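Local coordinates for protein glycine cleavage system transcriptional repressor, putative (Vibrio cholerae, PDB 1U8S) that probably acts as a transcriptional repressor of the glycine cleavage system, built from two ACT domains that are likely to serve a regulatory role, at residues Gln5-Ile9 with Ile59-Glu63; Ile9-Gly13 with Asp74-Met78. All blocks are in the same frame, centred on the assembly; numbering follows the deposited sequence.

Contact 1: Gln5-Ile9 with Ile59-Glu63; sequences QHLVI and ITRVE
When a helix lies on a beta sheet, alternate strand residues face it, and Gln5-Ile9 against Ile59-Glu63 is a compact example. The strand segment is extended (phi -99° to -137°, psi near 140°); the helical turn runs nearly along it, the axes 9.8 Å apart at 19° with N-to-C directions roughly parallel. Ile59 and Leu7 bury the most surface. Ile59, with both chi1 and chi2 in m, aims at the start of the strand: its CD1 lies 3.3 Å from Gln5 O, and its CG1 is 4.0 Å from Gln5 CB. Leu7 (chi1 t, chi2 p) reaches between helix positions, CD2 standing 4.1 Å from Ile59 CG2 and 4.3 Å from Val62 CG1. In the ferredoxin-like ACT fold this is the layer where helix 56-71, the second of the beta-alpha-beta-beta-alpha-beta order, covers the sheet face bearing Gln5, Leu7 and Ile9; Ile52 of the neighbouring strand joins the packing. Val62 CG1 also lies 4.1 Å from Ile9 CD1. At the margin the Glu63 side chain extends so that OE2 passes 3.8 Å from Leu7 CD1, while its carboxylate forms a salt bridge with Arg81.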
# COMPACT_ATOMS: atom_id res chain seq x y z
N GLN B 5 -19.65 -10.83 -2.14
CA GLN B 5 -18.98 -10.14 -3.24
C GLN B 5 -17.81 -9.25 -2.80
O GLN B 5 -17.88 -8.57 -1.77
CB GLN B 5 -20.01 -9.31 -4.01
CG GLN B 5 -19.42 -8.45 -5.11
CD GLN B 5 -18.84 -9.26 -6.25
OE1 GLN B 5 -18.10 -8.74 -7.09
NE2 GLN B 5 -19.18 -10.54 -6.30
N HIS B 6 -16.74 -9.25 -3.58
CA HIS B 6 -15.55 -8.47 -3.27
C HIS B 6 -15.42 -7.24 -4.15
O HIS B 6 -15.77 -7.27 -5.33
CB HIS B 6 -14.29 -9.32 -3.44
CG HIS B 6 -14.21 -10.49 -2.51
ND1 HIS B 6 -15.17 -11.48 -2.48
CD2 HIS B 6 -13.28 -10.84 -1.60
CE1 HIS B 6 -14.83 -12.40 -1.60
NE2 HIS B 6 -13.68 -12.03 -1.04
N LEU B 7 -14.89 -6.17 -3.57
CA LEU B 7 -14.70 -4.91 -4.28
C LEU B 7 -13.32 -4.35 -3.94
O LEU B 7 -12.81 -4.55 -2.83
CB LEU B 7 -15.78 -3.91 -3.86
CG LEU B 7 -15.75 -2.51 -4.49
CD1 LEU B 7 -16.11 -2.61 -5.96
CD2 LEU B 7 -16.74 -1.61 -3.79
N VAL B 8 -12.73 -3.65 -4.90
CA VAL B 8 -11.42 -3.04 -4.70
C VAL B 8 -11.59 -1.53 -4.71
O VAL B 8 -12.20 -0.97 -5.62
CB VAL B 8 -10.43 -3.43 -5.80
CG1 VAL B 8 -9.24 -2.50 -5.77
CG2 VAL B 8 -9.98 -4.87 -5.60
N ILE B 9 -11.05 -0.87 -3.70
CA ILE B 9 -11.17 0.58 -3.61
C ILE B 9 -9.83 1.31 -3.65
O ILE B 9 -8.84 0.89 -3.05
CB ILE B 9 -11.91 0.99 -2.32
CG1 ILE B 9 -13.33 0.44 -2.33
CG2 ILE B 9 -11.94 2.51 -2.20
CD1 ILE B 9 -14.08 0.66 -1.01
N ILE B 59 -22.45 -4.16 -0.97
CA ILE B 59 -21.40 -3.67 -1.84
C ILE B 59 -21.97 -2.50 -2.64
O ILE B 59 -21.34 -1.44 -2.72
CB ILE B 59 -20.92 -4.77 -2.81
CG1 ILE B 59 -20.19 -5.86 -2.04
CG2 ILE B 59 -20.00 -4.17 -3.86
CD1 ILE B 59 -18.83 -5.43 -1.49
N THR B 60 -23.15 -2.67 -3.22
CA THR B 60 -23.76 -1.60 -3.98
C THR B 60 -23.88 -0.37 -3.08
O THR B 60 -23.62 0.76 -3.52
CB THR B 60 -25.16 -1.99 -4.48
OG1 THR B 60 -25.07 -3.20 -5.24
CG2 THR B 60 -25.75 -0.89 -5.35
N ARG B 61 -24.25 -0.60 -1.82
CA ARG B 61 -24.37 0.49 -0.86
C ARG B 61 -23.06 1.24 -0.78
O ARG B 61 -23.05 2.47 -0.67
CB ARG B 61 -24.72 -0.04 0.52
CG ARG B 61 -24.65 1.02 1.62
CD ARG B 61 -25.80 2.01 1.52
NE ARG B 61 -25.67 3.11 2.48
CZ ARG B 61 -26.67 3.90 2.86
NH1 ARG B 61 -27.89 3.71 2.36
NH2 ARG B 61 -26.46 4.88 3.74
N VAL B 62 -21.96 0.50 -0.84
CA VAL B 62 -20.63 1.09 -0.79
C VAL B 62 -20.28 1.74 -2.13
O VAL B 62 -19.66 2.80 -2.17
CB VAL B 62 -19.55 0.03 -0.46
CG1 VAL B 62 -18.17 0.67 -0.42
CG2 VAL B 62 -19.85 -0.61 0.87
N GLU B 63 -20.69 1.10 -3.22
CA GLU B 63 -20.41 1.63 -4.55
C GLU B 63 -21.16 2.93 -4.79
O GLU B 63 -20.74 3.76 -5.61
CB GLU B 63 -20.80 0.61 -5.62
CG GLU B 63 -20.07 -0.72 -5.52
CD GLU B 63 -20.52 -1.72 -6.58
OE1 GLU B 63 -21.73 -2.00 -6.66
OE2 GLU B 63 -19.65 -2.21 -7.34

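Contact 2: Ile9-Gly13 with Asp74-Met78; sequences ITAVG and DLITM
Four backbone hydrogen bonds fasten Ile9-Gly13 to Asp74-Met78: Thr10 N to Met78 O (2.8 Å), a weak return from Met78 N to Thr10 O (3.0 Å), Val12 N to Ile76 O (3.0 Å) and Ile76 N to Val12 O (2.8 Å). They join a central strand to an outer strand of the four-stranded ACT-domain sheet, order 2-3-1-4, both extended and running antiparallel at 168° with axes 4.7 Å apart. Thr10-Met78 and Val12-Ile76 are hydrogen-bonded pairs; Ala11-Thr77 between them is non-hydrogen-bonded, with CA atoms 4.6 Å apart. A CA-H...O contact, Ala11 CA to Ile76 O at 3.1 Å, accompanies the pairing. Thr10, Val12, Ile76 and Met78 share one face, where the second subunit packs and Thr10 OG1 hydrogen-bonds to Thr10 OG1 of that subunit. Thr10 CG2 sits 3.6 Å from Met78 CB, and Val12 CB 4.4 Å from Ile76 CD1. Ala11 and Thr77 project to the other face, where Leu75 (chi1 and chi2 both t), in the loop entering the strand, brings CD2 to 3.5 Å from Ala11 CB.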
# COMPACT_ATOMS: atom_id res chain seq x y z
N ILE B 9 -11.05 -0.87 -3.70
CA ILE B 9 -11.17 0.58 -3.61
C ILE B 9 -9.83 1.31 -3.65
O ILE B 9 -8.84 0.89 -3.05
CB ILE B 9 -11.91 0.99 -2.32
CG1 ILE B 9 -13.33 0.44 -2.33
CG2 ILE B 9 -11.94 2.51 -2.20
CD1 ILE B 9 -14.08 0.66 -1.01
N THR B 10 -9.82 2.42 -4.37
CA THR B 10 -8.66 3.27 -4.50
C THR B 10 -9.11 4.68 -4.15
O THR B 10 -10.15 5.14 -4.60
CB THR B 10 -8.11 3.25 -5.95
OG1 THR B 10 -7.03 2.32 -6.03
CG2 THR B 10 -7.64 4.62 -6.36
N ALA B 11 -8.31 5.37 -3.34
CA ALA B 11 -8.67 6.73 -2.95
C ALA B 11 -7.46 7.63 -2.72
O ALA B 11 -6.44 7.21 -2.20
CB ALA B 11 -9.53 6.69 -1.69
N VAL B 12 -7.59 8.89 -3.13
CA VAL B 12 -6.52 9.86 -2.97
C VAL B 12 -7.17 11.16 -2.56
O VAL B 12 -8.09 11.65 -3.22
CB VAL B 12 -5.76 10.10 -4.28
CG1 VAL B 12 -4.53 10.97 -4.01
CG2 VAL B 12 -5.35 8.78 -4.87
N GLY B 13 -6.71 11.72 -1.45
CA GLY B 13 -7.27 12.97 -0.98
C GLY B 13 -6.30 13.70 -0.09
O GLY B 13 -5.38 13.11 0.50
N ASP B 74 -13.16 16.50 -1.47
CA ASP B 74 -12.21 16.65 -2.57
C ASP B 74 -11.39 15.38 -2.74
O ASP B 74 -10.29 15.39 -3.30
CB ASP B 74 -11.29 17.85 -2.31
CG ASP B 74 -11.77 19.12 -3.00
OD1 ASP B 74 -11.71 19.17 -4.25
OD2 ASP B 74 -12.22 20.06 -2.30
N LEU B 75 -11.96 14.28 -2.25
CA LEU B 75 -11.34 12.96 -2.32
C LEU B 75 -11.56 12.41 -3.73
O LEU B 75 -12.52 12.77 -4.40
CB LEU B 75 -12.01 12.07 -1.28
CG LEU B 75 -11.36 10.79 -0.78
CD1 LEU B 75 -12.24 10.22 0.33
CD2 LEU B 75 -11.22 9.80 -1.91
N ILE B 76 -10.66 11.55 -4.20
CA ILE B 76 -10.80 10.97 -5.54
C ILE B 76 -10.95 9.47 -5.38
O ILE B 76 -10.07 8.82 -4.81
CB ILE B 76 -9.56 11.22 -6.41
CG1 ILE B 76 -9.08 12.66 -6.24
CG2 ILE B 76 -9.90 10.97 -7.87
CD1 ILE B 76 -7.79 12.95 -6.99
N THR B 77 -12.03 8.89 -5.90
CA THR B 77 -12.22 7.46 -5.76
C THR B 77 -12.18 6.66 -7.06
O THR B 77 -12.32 7.21 -8.16
CB THR B 77 -13.54 7.14 -5.06
OG1 THR B 77 -14.63 7.48 -5.93
CG2 THR B 77 -13.63 7.92 -3.77
N MET B 78 -12.00 5.36 -6.91
CA MET B 78 -11.91 4.45 -8.03
C MET B 78 -12.23 3.07 -7.44
O MET B 78 -11.62 2.67 -6.46
CB MET B 78 -10.49 4.50 -8.58
CG MET B 78 -10.29 3.89 -9.95
SD MET B 78 -8.71 4.46 -10.66
CE MET B 78 -7.51 3.33 -9.86

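Both contacts are largely buried and start from strand 5-14, yet they illustrate two ways in which one strand is held in a fold. Contact 1 links its first half to helix 56-71 mainly through apolar side chains, with no hydrogen bond between the segments; contact 2 joins its second half edge to edge with strand 76-82, which follows that helix in the chain, chiefly through main-chain polar bonds. Ile9 belongs to both, its side chain directed at the helix in contact 1. The sheet's two faces also differ: the one engaged in contact 1 is covered by a helix of the same chain, whereas Thr10, Val12, Ile76 and Met78 of contact 2 meet the second subunit.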